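PDB 2VEC: pirin-like protein YHAK from Escherichia coli, which is of unknown biochemical function: a redox-sensitive bicupin of the pirin family, it lacks quercetin 2,3-dioxygenase activity. Local coordinates for residues T136-W141 with Y205-H210; A237-V242 with A249-L254. One frame throughout, in Å; residues are numbered along the deposited sequence.

Contact 1: T136-W141 with Y205-H210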
loop_
_atom_site.group_PDB
_atom_site.type_symbol
_atom_site.label_atom_id
_atom_site.label_comp_id
_atom_site.label_asym_id
_atom_site.label_seq_id
_atom_site.Cartn_x
_atom_site.Cartn_y
_atom_site.Cartn_z
ATOM N N THR A 136 -8.176 11.333 2.278
ATOM C CA THR A 136 -7.520 10.651 1.162
ATOM C C THR A 136 -6.738 9.445 1.687
ATOM O O THR A 136 -5.992 9.553 2.650
ATOM C CB THR A 136 -6.512 11.546 0.416
ATOM O OG1 THR A 136 -7.134 12.767 0.009
ATOM C CG2 THR A 136 -5.944 10.802 -0.856
ATOM N N ARG A 137 -6.919 8.294 1.075
ATOM C CA ARG A 137 -6.206 7.143 1.573
ATOM C C ARG A 137 -5.936 6.155 0.462
ATOM O O ARG A 137 -6.728 6.049 -0.472
ATOM C CB ARG A 137 -6.939 6.483 2.730
ATOM C CG ARG A 137 -8.304 5.940 2.423
ATOM C CD ARG A 137 -8.229 4.451 2.245
ATOM N NE ARG A 137 -9.560 3.976 1.846
ATOM C CZ ARG A 137 -9.905 3.694 0.599
ATOM N NH1 ARG A 137 -9.017 3.816 -0.379
ATOM N NH2 ARG A 137 -11.133 3.264 0.345
ATOM N N MET A 138 -4.814 5.463 0.569
ATOM C CA MET A 138 -4.439 4.454 -0.418
ATOM C C MET A 138 -4.746 3.124 0.253
ATOM O O MET A 138 -4.678 3.012 1.482
ATOM C CB MET A 138 -2.975 4.593 -0.757
ATOM C CG MET A 138 -2.424 3.454 -1.618
ATOM S SD MET A 138 -0.863 3.910 -2.395
ATOM C CE MET A 138 -1.379 5.151 -3.603
ATOM N N GLN A 139 -5.173 2.154 -0.538
ATOM C CA GLN A 139 -5.661 0.879 0.019
ATOM C C GLN A 139 -5.124 -0.201 -0.852
ATOM O O GLN A 139 -5.168 -0.067 -2.090
ATOM C CB GLN A 139 -7.199 0.882 0.037
ATOM C CG GLN A 139 -7.799 -0.442 0.500
ATOM C CD GLN A 139 -9.291 -0.396 0.594
ATOM O OE1 GLN A 139 -9.980 -0.798 -0.334
ATOM N NE2 GLN A 139 -9.810 0.109 1.706
ATOM N N LEU A 140 -4.571 -1.250 -0.227
ATOM C CA LEU A 140 -4.093 -2.438 -0.912
ATOM C C LEU A 140 -4.973 -3.612 -0.468
ATOM O O LEU A 140 -5.359 -3.655 0.711
ATOM C CB LEU A 140 -2.643 -2.732 -0.443
ATOM C CG LEU A 140 -1.434 -1.965 -0.998
ATOM C CD1 LEU A 140 -1.557 -0.450 -0.912
ATOM C CD2 LEU A 140 -0.171 -2.431 -0.247
ATOM N N TRP A 141 -5.315 -4.540 -1.370
ATOM C CA TRP A 141 -5.915 -5.824 -0.966
ATOM C C TRP A 141 -4.917 -6.935 -1.307
ATOM O O TRP A 141 -4.434 -6.977 -2.455
ATOM C CB TRP A 141 -7.203 -6.150 -1.749
ATOM C CG TRP A 141 -8.371 -5.194 -1.641
ATOM C CD1 TRP A 141 -8.395 -3.917 -1.094
ATOM C CD2 TRP A 141 -9.661 -5.421 -2.171
ATOM N NE1 TRP A 141 -9.647 -3.368 -1.247
ATOM C CE2 TRP A 141 -10.446 -4.279 -1.896
ATOM C CE3 TRP A 141 -10.253 -6.507 -2.851
ATOM C CZ2 TRP A 141 -11.781 -4.183 -2.298
ATOM C CZ3 TRP A 141 -11.601 -6.399 -3.237
ATOM C CH2 TRP A 141 -12.338 -5.267 -2.954
ATOM N N TYR A 205 6.209 -5.033 -6.884
ATOM C CA TYR A 205 5.361 -4.026 -7.478
ATOM C C TYR A 205 5.833 -2.688 -6.923
ATOM O O TYR A 205 6.011 -2.520 -5.688
ATOM C CB TYR A 205 3.900 -4.268 -7.086
ATOM C CG TYR A 205 2.952 -3.230 -7.651
ATOM C CD1 TYR A 205 2.501 -3.353 -8.945
ATOM C CD2 TYR A 205 2.489 -2.170 -6.867
ATOM C CE1 TYR A 205 1.630 -2.387 -9.514
ATOM C CE2 TYR A 205 1.579 -1.237 -7.402
ATOM C CZ TYR A 205 1.190 -1.354 -8.733
ATOM O OH TYR A 205 0.345 -0.437 -9.301
ATOM N N LEU A 206 5.985 -1.705 -7.823
ATOM C CA LEU A 206 6.339 -0.331 -7.442
ATOM C C LEU A 206 5.127 0.568 -7.637
ATOM O O LEU A 206 4.471 0.465 -8.672
ATOM C CB LEU A 206 7.441 0.192 -8.374
ATOM C CG LEU A 206 8.632 -0.756 -8.575
ATOM C CD1 LEU A 206 9.685 -0.024 -9.399
ATOM C CD2 LEU A 206 9.239 -1.157 -7.230
ATOM N N GLN A 207 4.884 1.511 -6.707
ATOM C CA GLN A 207 3.758 2.432 -6.830
ATOM C C GLN A 207 4.209 3.840 -6.509
ATOM O O GLN A 207 4.813 4.071 -5.464
ATOM C CB GLN A 207 2.574 2.014 -5.915
ATOM C CG GLN A 207 1.376 2.997 -5.993
ATOM C CD GLN A 207 0.765 3.004 -7.399
ATOM O OE1 GLN A 207 0.618 1.940 -8.004
ATOM N NE2 GLN A 207 0.421 4.172 -7.915
ATOM N N SER A 208 3.920 4.784 -7.402
ATOM C CA SER A 208 4.107 6.181 -7.079
ATOM C C SER A 208 2.895 6.640 -6.248
ATOM O O SER A 208 1.730 6.545 -6.737
ATOM C CB SER A 208 4.222 6.995 -8.376
ATOM O OG SER A 208 3.935 8.386 -8.105
ATOM N N ILE A 209 3.146 7.118 -5.023
ATOM C CA ILE A 209 2.085 7.785 -4.261
ATOM C C ILE A 209 2.052 9.251 -4.701
ATOM O O ILE A 209 0.980 9.802 -5.052
ATOM C CB ILE A 209 2.297 7.665 -2.742
ATOM C CG1 ILE A 209 2.175 6.181 -2.287
ATOM C CG2 ILE A 209 1.254 8.528 -1.972
ATOM C CD1 ILE A 209 2.735 5.985 -0.812
ATOM N N HIS A 210 3.235 9.871 -4.663
ATOM C CA HIS A 210 3.410 11.139 -5.350
ATOM C C HIS A 210 4.840 11.326 -5.797
ATOM O O HIS A 210 5.793 10.808 -5.237
ATOM C CB HIS A 210 2.869 12.339 -4.579
ATOM C CG HIS A 210 3.710 12.757 -3.416
ATOM N ND1 HIS A 210 4.844 13.528 -3.554
ATOM C CD2 HIS A 210 3.561 12.538 -2.092
ATOM C CE1 HIS A 210 5.364 13.762 -2.362
ATOM N NE2 HIS A 210 4.598 13.183 -1.458
#
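At the interface between the two cupin domains of this bicupin, Met138 on strand 135-143 meets Gln207 on strand 203-208 and Ile209 at the corner where the chain leaves that sheet. The contact is apolar and fully buried. Met138 CG lies anti to its backbone N (chi1 171°), which sends the thioether out of its sheet; a bend about the CG-SD bond (chi3 -70°) then lays the end of the chain across Ile209, with SD 3.8 Å and CE 3.9 Å from Ile209 CG1. The methyl also rests against the aliphatic part of Gln207, CE lying 4.2 Å from CG. The amide beyond that methylene is occupied on its own side: Gln207 OE1 takes the hydroxyl of Tyr205 almost straight on, OH to OE1 2.7 Å, while NE2 gives a bond to Ser208 O at 3.0 Å and another to Gly228 O. Both amide atoms are thus bonded, fixing the rotation of the group while its methylene serves as packing surface. Ile209 also packs on Trp40, and with His210 it faces Arg248 in a classic beta bulge. Met138 and Ile209 thus join the sheets of two cupin domains carried on one chain, the arrangement that defines a bicupin.

Contact 2: A237-V242 with A249-L254; sequences ANITLV and ALLIDL
This is a purely hydrophobic contact inside the C-terminal cupin, between its two facing sheets: Ile239 and Leu241 on strand 238-243 look across the barrel interior at Leu251 on strand 247-254. The backbones stay well apart, with 9.2 Å between the CA atoms of Leu241 and Leu251 at the closest pairing, and the gap is bridged by branch ends alone. Ile239 and Leu241, two residues apart in sequence, point to the same side of their strand. One methyl of Leu251 reaches both: CD1 is 4.4 Å from Ile239 CD1 and 4.3 Å from Leu241 CD1, and seen from it the two neighbours lie about 120° apart. With CG anti to the backbone N (chi1 -176°), the leucine extends toward the opposite sheet. Ile239 is likewise extended at its second torsion (chi2 175°), which carries CD1 inward toward Leu251. The distances are those of ordinary van der Waals packing. Around the trio, Phe197 of strand 194-198 touches both leucines, Leu199 in the following loop touches Ile239 and Leu251, and strand 213-217 adds Phe213 and Ala215 against Leu241 and Thr217 against Ile239.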
loop_
_atom_site.group_PDB
_atom_site.type_symbol
_atom_site.label_atom_id
_atom_site.label_comp_id
_atom_site.label_asym_id
_atom_site.label_seq_id
_atom_site.Cartn_x
_atom_site.Cartn_y
_atom_site.Cartn_z
ATOM N N ALA A 237 16.510 -9.817 -7.757
ATOM C CA ALA A 237 16.755 -9.961 -6.335
ATOM C C ALA A 237 17.129 -8.635 -5.649
ATOM O O ALA A 237 17.077 -8.539 -4.423
ATOM C CB ALA A 237 17.802 -10.989 -6.107
ATOM N N ASN A 238 17.529 -7.632 -6.432
ATOM C CA ASN A 238 17.912 -6.330 -5.868
ATOM C C ASN A 238 17.392 -5.250 -6.760
ATOM O O ASN A 238 17.538 -5.329 -7.985
ATOM C CB ASN A 238 19.441 -6.145 -5.801
ATOM C CG ASN A 238 20.088 -6.947 -4.709
ATOM O OD1 ASN A 238 20.094 -6.546 -3.534
ATOM N ND2 ASN A 238 20.703 -8.066 -5.090
ATOM N N ILE A 239 16.812 -4.221 -6.147
ATOM C CA ILE A 239 16.239 -3.111 -6.902
ATOM C C ILE A 239 16.623 -1.793 -6.222
ATOM O O ILE A 239 16.534 -1.665 -4.991
ATOM C CB ILE A 239 14.685 -3.176 -6.981
ATOM C CG1 ILE A 239 14.187 -4.446 -7.719
ATOM C CG2 ILE A 239 14.178 -1.976 -7.755
ATOM C CD1 ILE A 239 12.644 -4.595 -7.692
ATOM N N THR A 240 17.085 -0.842 -7.023
ATOM C CA THR A 240 17.426 0.483 -6.531
ATOM C C THR A 240 16.427 1.439 -7.122
ATOM O O THR A 240 16.183 1.387 -8.334
ATOM C CB THR A 240 18.828 0.922 -6.975
ATOM O OG1 THR A 240 19.790 0.071 -6.370
ATOM C CG2 THR A 240 19.106 2.354 -6.534
ATOM N N LEU A 241 15.867 2.295 -6.266
ATOM C CA LEU A 241 14.902 3.296 -6.678
ATOM C C LEU A 241 15.530 4.654 -6.593
ATOM O O LEU A 241 16.173 4.987 -5.582
ATOM C CB LEU A 241 13.694 3.301 -5.737
ATOM C CG LEU A 241 12.876 1.994 -5.652
ATOM C CD1 LEU A 241 11.663 2.260 -4.792
ATOM C CD2 LEU A 241 12.501 1.484 -7.055
ATOM N N VAL A 242 15.293 5.477 -7.612
ATOM C CA VAL A 242 15.934 6.807 -7.655
ATOM C C VAL A 242 14.856 7.858 -7.921
ATOM O O VAL A 242 14.098 7.741 -8.910
ATOM C CB VAL A 242 17.007 6.906 -8.778
ATOM C CG1 VAL A 242 17.683 8.293 -8.772
ATOM C CG2 VAL A 242 18.058 5.791 -8.644
ATOM N N ALA A 249 6.578 6.644 -2.312
ATOM C CA ALA A 249 6.301 5.462 -3.098
ATOM C C ALA A 249 6.158 4.234 -2.211
ATOM O O ALA A 249 6.544 4.256 -1.026
ATOM C CB ALA A 249 7.454 5.234 -4.108
ATOM N N LEU A 250 5.704 3.146 -2.810
ATOM C CA LEU A 250 5.696 1.859 -2.129
ATOM C C LEU A 250 6.484 0.889 -2.985
ATOM O O LEU A 250 6.470 0.996 -4.228
ATOM C CB LEU A 250 4.265 1.302 -2.063
ATOM C CG LEU A 250 3.235 2.074 -1.239
ATOM C CD1 LEU A 250 1.848 1.393 -1.306
ATOM C CD2 LEU A 250 3.670 2.277 0.227
ATOM N N LEU A 251 7.159 -0.057 -2.331
ATOM C CA LEU A 251 7.710 -1.191 -3.050
ATOM C C LEU A 251 7.153 -2.393 -2.314
ATOM O O LEU A 251 7.300 -2.510 -1.067
ATOM C CB LEU A 251 9.241 -1.233 -3.022
ATOM C CG LEU A 251 9.868 -2.378 -3.870
ATOM C CD1 LEU A 251 11.255 -1.996 -4.399
ATOM C CD2 LEU A 251 9.997 -3.650 -2.989
ATOM N N ILE A 252 6.480 -3.256 -3.074
ATOM C CA ILE A 252 5.878 -4.465 -2.484
ATOM C C ILE A 252 6.619 -5.678 -2.986
ATOM O O ILE A 252 6.738 -5.873 -4.198
ATOM C CB ILE A 252 4.393 -4.616 -2.848
ATOM C CG1 ILE A 252 3.717 -3.238 -2.919
ATOM C CG2 ILE A 252 3.726 -5.630 -1.876
ATOM C CD1 ILE A 252 2.149 -3.233 -3.210
ATOM N N ASP A 253 7.111 -6.503 -2.059
ATOM C CA ASP A 253 7.912 -7.676 -2.394
ATOM C C ASP A 253 6.945 -8.854 -2.280
ATOM O O ASP A 253 6.408 -9.128 -1.194
ATOM C CB ASP A 253 9.036 -7.705 -1.329
ATOM C CG ASP A 253 9.857 -8.964 -1.308
ATOM O OD1 ASP A 253 9.495 -10.012 -1.900
ATOM O OD2 ASP A 253 10.924 -8.920 -0.604
ATOM N N LEU A 254 6.660 -9.504 -3.417
ATOM C CA LEU A 254 5.567 -10.439 -3.551
ATOM C C LEU A 254 6.078 -11.855 -3.803
ATOM O O LEU A 254 7.108 -12.045 -4.477
ATOM C CB LEU A 254 4.659 -9.998 -4.751
ATOM C CG LEU A 254 3.916 -8.669 -4.444
ATOM C CD1 LEU A 254 3.660 -7.939 -5.791
ATOM C CD2 LEU A 254 2.623 -8.903 -3.668
#

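How the contacts relate
Followed from the N terminus, the chain first lays down 136-141 in the pirin domain, then passes through the early strands of the second cupin before 205-210 returns to it, so contact 1 closes a loop of 63 residues. Contact 2 opens only afterwards and closes a short one, with six residues between 237-242 and 249-254. The two are therefore in series, neither nested nor crossed. They join through one sheet, where strands 203-208 and 247-254 are antiparallel neighbours: Tyr205 O lies 2.8 Å from Ile252 N, a probable hydrogen bond, and Leu206 CD2 packs on Leu251 CD1. Contact 1 ties that sheet to the other domain, contact 2 to its partner sheet.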